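Long-range contacts in Cfl (Pectobacterium brasiliense, PDB 7A9J), which probably joins coronafacic acid to an amine partner as an amide, as an ATP-dependent ligase of the AMP-binding enzyme family: residues 211-216 and 243-248; 239-244 and 340-345. The protein carries 1 engineered substitution. One frame throughout, in Å; residues are numbered along the deposited sequence. Where two conformers were deposited one is given.

Interaction 1 of 2, residues 211-216 and 243-248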
# COMPACT_ATOMS: atom_id res chain seq x y z
N ASN A 211 9.06 -11.83 5.03
CA ASN A 211 10.27 -11.51 5.81
C ASN A 211 10.66 -10.02 5.65
O ASN A 211 11.03 -9.39 6.66
CB ASN A 211 11.45 -12.39 5.39
CG ASN A 211 11.34 -13.82 5.92
OD1 ASN A 211 10.54 -14.11 6.80
ND2 ASN A 211 12.15 -14.72 5.38
N LEU A 212 10.50 -9.46 4.45
CA LEU A 212 10.68 -8.01 4.29
C LEU A 212 9.64 -7.27 5.13
O LEU A 212 9.96 -6.31 5.85
CB LEU A 212 10.53 -7.57 2.84
CG LEU A 212 11.71 -8.02 1.95
CD1 LEU A 212 11.30 -7.95 0.48
CD2 LEU A 212 12.95 -7.08 2.22
N THR A 213 8.39 -7.71 5.04
CA THR A 213 7.32 -6.97 5.71
C THR A 213 7.47 -7.02 7.23
O THR A 213 7.15 -6.05 7.92
CB THR A 213 5.95 -7.56 5.27
OG1 THR A 213 5.93 -7.53 3.82
CG2 THR A 213 4.83 -6.68 5.82
N LYS A 214 7.88 -8.18 7.76
CA LYS A 214 8.06 -8.32 9.21
C LYS A 214 8.93 -7.22 9.79
O LYS A 214 8.61 -6.70 10.87
CB LYS A 214 8.71 -9.67 9.57
CG LYS A 214 7.68 -10.79 9.56
CD LYS A 214 8.41 -12.18 9.68
CE LYS A 214 9.28 -12.36 10.87
NZ LYS A 214 9.69 -13.84 10.92
N VAL A 215 10.01 -6.82 9.07
CA VAL A 215 10.94 -5.76 9.52
C VAL A 215 10.25 -4.40 9.64
O VAL A 215 10.75 -3.51 10.33
CB VAL A 215 12.18 -5.65 8.52
CG1 VAL A 215 13.21 -4.57 8.96
CG2 VAL A 215 12.85 -7.01 8.46
N THR A 216 9.13 -4.21 8.95
CA THR A 216 8.42 -2.94 8.96
C THR A 216 7.28 -2.89 9.97
O THR A 216 6.66 -1.81 10.12
CB THR A 216 7.83 -2.59 7.58
OG1 THR A 216 6.65 -3.34 7.33
CG2 THR A 216 8.88 -2.82 6.44
N ILE A 243 -2.11 -8.29 2.50
CA ILE A 243 -1.89 -9.74 2.64
C ILE A 243 -0.57 -10.00 3.35
O ILE A 243 -0.48 -10.77 4.33
CB ILE A 243 -1.91 -10.40 1.25
CG1 ILE A 243 -3.27 -10.22 0.64
CG2 ILE A 243 -1.40 -11.88 1.37
CD1 ILE A 243 -3.39 -10.69 -0.84
N LEU A 244 0.49 -9.30 2.89
CA LEU A 244 1.79 -9.48 3.48
C LEU A 244 1.81 -9.00 4.91
O LEU A 244 2.46 -9.63 5.75
CB LEU A 244 2.83 -8.73 2.66
CG LEU A 244 3.04 -9.24 1.23
CD1 LEU A 244 4.16 -8.35 0.55
CD2 LEU A 244 3.51 -10.67 1.19
N ILE A 245 1.18 -7.86 5.19
CA ILE A 245 1.13 -7.35 6.56
C ILE A 245 0.44 -8.37 7.45
O ILE A 245 0.90 -8.63 8.56
CB ILE A 245 0.35 -6.03 6.64
CG1 ILE A 245 1.23 -4.91 6.06
CG2 ILE A 245 -0.00 -5.69 8.08
CD1 ILE A 245 0.38 -3.63 5.77
N THR A 246 -0.64 -8.94 6.96
CA THR A 246 -1.41 -9.89 7.78
C THR A 246 -0.59 -11.16 8.07
O THR A 246 -0.53 -11.62 9.21
CB THR A 246 -2.73 -10.18 7.05
OG1 THR A 246 -3.45 -8.97 6.89
CG2 THR A 246 -3.61 -11.25 7.90
N PHE A 247 0.04 -11.76 7.05
CA PHE A 247 0.88 -12.91 7.28
C PHE A 247 2.00 -12.56 8.25
O PHE A 247 2.32 -13.34 9.16
CB PHE A 247 1.53 -13.45 6.00
CG PHE A 247 0.56 -14.01 4.99
CD1 PHE A 247 -0.61 -14.73 5.39
CD2 PHE A 247 0.88 -13.97 3.66
CE1 PHE A 247 -1.45 -15.25 4.40
CE2 PHE A 247 0.03 -14.49 2.69
CZ PHE A 247 -1.11 -15.18 3.05
N ALA A 248 2.63 -11.40 8.05
CA ALA A 248 3.78 -11.06 8.87
C ALA A 248 3.38 -10.81 10.31
O ALA A 248 4.09 -11.27 11.21
CB ALA A 248 4.48 -9.78 8.29

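Interaction 2 of 2, residues 239-244 and 340-345. With R4Z (6-ethyl-1-oxidanylidene-indene-4-carboxylic acid), chain B.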
# COMPACT_ATOMS: atom_id res chain seq x y z
N SER A 239 -5.83 -6.73 -1.01
CA SER A 239 -4.72 -6.05 -1.73
C SER A 239 -3.36 -6.59 -1.26
O SER A 239 -3.16 -6.81 -0.07
CB SER A 239 -4.80 -4.56 -1.46
OG SER A 239 -3.81 -3.88 -2.24
N PRO A 240 -2.39 -6.85 -2.12
CA PRO A 240 -1.13 -7.50 -1.69
C PRO A 240 -0.39 -6.91 -0.48
O PRO A 240 0.08 -7.68 0.35
CB PRO A 240 -0.23 -7.36 -2.95
CG PRO A 240 -1.17 -7.56 -4.06
CD PRO A 240 -2.46 -6.72 -3.60
N TRP A 241 -0.27 -5.59 -0.35
CA TRP A 241 0.42 -5.10 0.85
C TRP A 241 -0.26 -5.60 2.15
O TRP A 241 0.42 -5.98 3.10
CB TRP A 241 0.47 -3.58 0.86
CG TRP A 241 1.35 -2.99 1.93
CD1 TRP A 241 2.48 -3.53 2.48
CD2 TRP A 241 1.16 -1.72 2.54
NE1 TRP A 241 3.01 -2.66 3.45
CE2 TRP A 241 2.20 -1.55 3.50
CE3 TRP A 241 0.19 -0.71 2.38
CZ2 TRP A 241 2.30 -0.42 4.30
CZ3 TRP A 241 0.28 0.40 3.16
CH2 TRP A 241 1.32 0.52 4.13
N SER A 242 -1.58 -5.57 2.20
CA SER A 242 -2.27 -6.04 3.42
C SER A 242 -2.15 -7.53 3.59
O SER A 242 -2.14 -8.01 4.72
CB SER A 242 -3.72 -5.64 3.39
OG SER A 242 -3.85 -4.25 3.57
N ILE A 243 -2.11 -8.29 2.50
CA ILE A 243 -1.89 -9.74 2.64
C ILE A 243 -0.57 -10.00 3.35
O ILE A 243 -0.48 -10.77 4.33
CB ILE A 243 -1.91 -10.40 1.25
CG1 ILE A 243 -3.27 -10.22 0.64
CG2 ILE A 243 -1.40 -11.88 1.37
CD1 ILE A 243 -3.39 -10.69 -0.84
N LEU A 244 0.49 -9.30 2.89
CA LEU A 244 1.79 -9.48 3.48
C LEU A 244 1.81 -9.00 4.91
O LEU A 244 2.46 -9.63 5.75
CB LEU A 244 2.83 -8.73 2.66
CG LEU A 244 3.04 -9.24 1.23
CD1 LEU A 244 4.16 -8.35 0.55
CD2 LEU A 244 3.51 -10.67 1.19
N GLY A 340 8.05 -7.91 -5.06
CA GLY A 340 7.70 -8.92 -4.04
C GLY A 340 7.04 -8.33 -2.81
O GLY A 340 5.91 -8.71 -2.45
N GLY A 341 7.69 -7.37 -2.20
CA GLY A 341 7.18 -6.73 -1.03
C GLY A 341 7.72 -5.32 -0.82
O GLY A 341 8.26 -4.71 -1.71
N PRO A 342 7.52 -4.79 0.37
CA PRO A 342 8.23 -3.57 0.80
C PRO A 342 9.73 -3.75 0.60
O PRO A 342 10.33 -4.78 0.96
CB PRO A 342 7.91 -3.48 2.31
CG PRO A 342 6.69 -4.41 2.47
CD PRO A 342 6.99 -5.56 1.52
N VAL A 343 10.39 -2.68 0.11
CA VAL A 343 11.84 -2.78 -0.02
C VAL A 343 12.59 -1.67 0.69
O VAL A 343 13.78 -1.81 0.93
CB VAL A 343 12.26 -2.80 -1.51
CG1 VAL A 343 11.76 -4.16 -2.11
CG2 VAL A 343 11.68 -1.60 -2.29
N ILE A 344 11.97 -0.53 0.94
CA ILE A 344 12.63 0.59 1.58
C ILE A 344 11.70 1.07 2.69
O ILE A 344 10.49 1.20 2.49
CB ILE A 344 12.95 1.72 0.56
CG1 ILE A 344 14.02 1.23 -0.40
CG2 ILE A 344 13.45 2.95 1.31
CD1 ILE A 344 14.15 2.09 -1.74
N TYR A 345 12.27 1.31 3.85
CA TYR A 345 11.48 1.57 5.03
C TYR A 345 12.03 2.78 5.77
O TYR A 345 13.24 2.85 6.02
CB TYR A 345 11.52 0.32 5.89
CG TYR A 345 10.99 0.44 7.30
CD1 TYR A 345 9.76 1.01 7.56
CD2 TYR A 345 11.75 -0.05 8.36
CE1 TYR A 345 9.25 1.11 8.88
CE2 TYR A 345 11.28 0.05 9.69
CZ TYR A 345 10.02 0.63 9.93
OH TYR A 345 9.57 0.69 11.24
C13 R4Z B . 3.99 -5.04 -2.61
C15 R4Z B . 4.43 -3.06 -1.08
C02 R4Z B . 4.68 -1.00 0.48
C03 R4Z B . 4.03 0.20 0.78
C04 R4Z B . 2.89 0.29 -0.23
C05 R4Z B . 4.11 -1.83 -0.54
C06 R4Z B . 2.98 -1.12 -1.02
C07 R4Z B . 2.20 -1.71 -2.01
C08 R4Z B . 0.97 -0.97 -2.55
C11 R4Z B . 2.52 -2.97 -2.52
C12 R4Z B . 3.64 -3.67 -2.05
C14 R4Z B . 3.08 -6.14 -1.98
O01 R4Z B . 5.68 -1.32 1.07
O09 R4Z B . 0.14 -1.63 -3.22
O10 R4Z B . 0.78 0.28 -2.35

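Interaction 1 of 2, residues 211-216 and 243-248
T213 O, on the residue that carries most of this contact, takes two hydrogen bonds. One comes from T216 N. The other comes from T216 OG1, 2.8 Å from T213 O; it lies in the carbonyl plane, on a lone pair, with a C=O...donor angle of 133°. The side chain of T213 packs on helix 240-251. Its first torsion (chi1 -54°) sets CG2 anti to the backbone N and OG1 beside that N. OG1 is hydrogen-bonded to the carbonyl of A209, one turn earlier. The same oxygen lies 3.5 Å from L244 CB, and the side chains of T213 and L244 cross at about a right angle. The methyl CG2 rests against the backbone of the partner helix, 3.8 Å from I245 CA. It also meets I245 CG1 and A248 CB. At the other end of the contact K214 uses the root of its chain, with CG 3.6 Å from A248 CB. The small side chain of A248 lets the backbones approach here: K214 CA and A248 CA are 5.1 Å apart. Helix 203-214 thus lies against helix 240-251. T246 and F247 of helix 240-251 also pack on helix 83-95, and F247 reaches V210 of helix 203-214 as well. P342 of strand 342-346 touches both T213 and L244.

Interaction 2 of 2, residues 239-244 and 340-345
W241 and P342 meet beside the ketone end of R4Z, with W241 NE1 4.2 Å from P342 CG. The proline approaches the indole obliquely. The indole spreads one face along the ligand bicycle, and R4Z C03 stands 3.7 Å above the ring plane, over its centre. CG of W241 is anti to the backbone N (chi1 -171°), which swings the indole from the helix toward the ligand. P342 touches the ketone itself: its CB lies 3.3 Å from R4Z O01. L244 holds the ethyl end. Its CD1 is 3.5 Å from R4Z C14 and equally close to G340 O, and it also packs on G341 CA and P342 CD. P240 CB adds a further contact to R4Z C14, at 3.7 Å. G341 CA lies 3.9 Å from R4Z C13, so bare backbone lines this part of the pocket. At G340 (phi 83°, psi -55°) a side chain would jam against the carbonyl O of the residue before. Its own carbonyl is hydrogen-bonded to the hydroxyl of Y201. Further out, S333 packs on both W241 and P342, and its OG is hydrogen-bonded to R4Z. Beyond P342 a classic beta bulge sets V343 and I344 opposite the single residue Y334. The helix start and the glycine-rich entry to strand 342-346 form two walls of the R4Z pocket, consistent with the carboxylic-acid substrate pocket of AMP-binding enzymes.

Overall arrangement
The two interactions lie about 7 Å apart, centre to centre, and share I243 and L244 on helix 240-251. Along the chain, helix 203-214 comes first, helix 240-251 next and strand 342-346 last. All four segments belong to the AMP-binding part of the enzyme. Interaction 1 joins the two helices; interaction 2 joins the second helix to the start of strand 342-346 and the glycines before it. The third side is closed directly, as T213 OG1 lies 3.2 Å from P342 CD and T216 packs on Y345. L244 serves both contacts, facing T213 and the ligand's ethyl group. T213 probably acts as a second-shell residue behind L244 and P342, which touch R4Z.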